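Local coordinates for Hpy188I (Helicobacter pylori, PDB 3OQG), which cleaves DNA as a restriction endonuclease of the GIY-YIG nuclease family, probably as a dimer, at the interface of chains A and B. Numbering follows the deposited sequence. Chains: chain A/B, Hpy188I.

The interface of chains A and B. Residues chain A 35-37, 41, 72, 84; chain B 162-163, 166.
B:Ile162, on the C-terminal helix 154-170 of chain B, inserts its side chain among three aromatic rings of chain A, with CG1, CG2 and CD1 facing mainly A:Tyr37, A:Phe35 and A:Phe41 in turn. The methylene CG1 of B:Ile162 lies over the middle of the A:Tyr37 ring, 3.9 Å from its centroid, in a CH-pi contact; CG2 and the backbone CA of B:Ile162 also touch this ring, at CD1 and CE1. The branch methyl CG2 of B:Ile162 meets the rim of A:Phe35 in the ring plane, 3.8 Å from CZ. The terminal methyl CD1 of B:Ile162 meets A:Phe41 tip to tip, also in the plane of the ring, 3.7 Å from CZ. CD1 is anti to CA (chi2 167°), which extends the chain to its tip at A:Phe41 and CG1 of A:Val72, on strand 71-77. Within chain A the aromatic wall is braced by A:Phe35, whose CE2 sits over one face of A:Phe41, offset toward its rim.

A second apolar group forms around A:Ile84, on strand 80-87, whose CD1 touches both CD1 of B:Leu163 (3.8 Å) and CD1 of B:Phe166 (4.0 Å). A:Ile84 and B:Leu163 run past each other in opposite directions.

The contacts across are mainly apolar, and no polar atoms of the two chains pair within this patch. The A:Glu36 carboxylate meets B:Phe166, the two side chains crossing at about a right angle.

The whole interface is two-fold symmetric, so the same packing recurs with the chains exchanged; the reciprocal seating of the two C-terminal helices is consistent with a dimeric enzyme. At the border of the patch, OE2 of A:Glu36 lies 3.4 Å from both the backbone CA and the ring CD1 of B:Phe166, its carboxylate plane turned 44° from the ring.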
# COMPACT_ATOMS: atom_id res chain seq x y z
N PHE A 35 -27.11 0.95 2.32
CA PHE A 35 -25.99 0.58 1.45
C PHE A 35 -26.52 -0.21 0.25
O PHE A 35 -27.20 -1.21 0.41
CB PHE A 35 -24.99 -0.26 2.25
CG PHE A 35 -23.72 -0.61 1.52
CD1 PHE A 35 -23.06 0.30 0.70
CD2 PHE A 35 -23.15 -1.86 1.71
CE1 PHE A 35 -21.88 -0.06 0.06
CE2 PHE A 35 -21.96 -2.22 1.08
CZ PHE A 35 -21.33 -1.32 0.26
N GLU A 36 -26.14 0.24 -0.93
CA GLU A 36 -26.73 -0.21 -2.20
C GLU A 36 -26.25 -1.61 -2.59
O GLU A 36 -26.99 -2.39 -3.22
CB GLU A 36 -26.40 0.81 -3.31
CG GLU A 36 -25.09 1.60 -3.08
CD GLU A 36 -25.15 2.54 -1.85
OE1 GLU A 36 -26.21 2.59 -1.19
OE2 GLU A 36 -24.16 3.20 -1.54
N TYR A 37 -25.02 -1.92 -2.19
CA TYR A 37 -24.41 -3.23 -2.44
C TYR A 37 -24.62 -4.25 -1.33
O TYR A 37 -24.06 -5.34 -1.39
CB TYR A 37 -22.92 -3.06 -2.69
CG TYR A 37 -22.60 -2.37 -3.99
CD1 TYR A 37 -22.47 -0.99 -4.04
CD2 TYR A 37 -22.42 -3.10 -5.16
CE1 TYR A 37 -22.16 -0.35 -5.23
CE2 TYR A 37 -22.12 -2.46 -6.36
CZ TYR A 37 -21.99 -1.09 -6.39
OH TYR A 37 -21.68 -0.45 -7.57
N PHE A 41 -22.83 -8.30 0.22
CA PHE A 41 -22.01 -8.35 1.42
C PHE A 41 -22.66 -9.23 2.48
O PHE A 41 -23.90 -9.28 2.60
CB PHE A 41 -21.81 -6.95 1.99
CG PHE A 41 -20.79 -6.14 1.24
CD1 PHE A 41 -19.55 -5.87 1.81
CD2 PHE A 41 -21.05 -5.69 -0.05
CE1 PHE A 41 -18.59 -5.15 1.12
CE2 PHE A 41 -20.13 -4.97 -0.74
CZ PHE A 41 -18.88 -4.69 -0.17
N VAL A 72 -13.54 -6.77 -0.19
CA VAL A 72 -13.95 -5.45 0.18
C VAL A 72 -14.69 -5.58 1.51
O VAL A 72 -15.47 -6.52 1.72
CB VAL A 72 -14.85 -4.79 -0.89
CG1 VAL A 72 -15.23 -3.37 -0.46
CG2 VAL A 72 -14.17 -4.80 -2.25
N ILE A 84 -15.20 2.03 4.20
CA ILE A 84 -15.16 0.97 3.20
C ILE A 84 -13.70 0.85 2.83
O ILE A 84 -13.04 1.86 2.60
CB ILE A 84 -16.00 1.29 1.96
CG1 ILE A 84 -17.47 1.51 2.33
CG2 ILE A 84 -15.84 0.16 0.91
CD1 ILE A 84 -18.29 2.22 1.26
N ILE B 162 -17.46 0.46 -5.88
CA ILE B 162 -18.41 0.60 -4.78
C ILE B 162 -18.34 2.03 -4.20
O ILE B 162 -19.36 2.64 -3.91
CB ILE B 162 -18.15 -0.48 -3.69
CG1 ILE B 162 -18.56 -1.87 -4.22
CG2 ILE B 162 -18.90 -0.16 -2.39
CD1 ILE B 162 -18.06 -3.05 -3.39
N LEU B 163 -17.12 2.55 -4.04
CA LEU B 163 -16.93 3.87 -3.42
C LEU B 163 -17.46 4.99 -4.30
O LEU B 163 -18.05 5.96 -3.81
CB LEU B 163 -15.45 4.10 -3.11
CG LEU B 163 -15.11 4.80 -1.78
CD1 LEU B 163 -16.19 4.66 -0.69
CD2 LEU B 163 -13.76 4.28 -1.28
N PHE B 166 -21.24 4.67 -4.21
CA PHE B 166 -21.68 5.17 -2.90
C PHE B 166 -21.78 6.70 -2.94
O PHE B 166 -22.78 7.28 -2.52
CB PHE B 166 -20.67 4.71 -1.83
CG PHE B 166 -20.98 5.16 -0.44
CD1 PHE B 166 -21.59 4.29 0.46
CD2 PHE B 166 -20.57 6.40 0.01
CE1 PHE B 166 -21.85 4.69 1.76
CE2 PHE B 166 -20.82 6.81 1.32
CZ PHE B 166 -21.45 5.95 2.20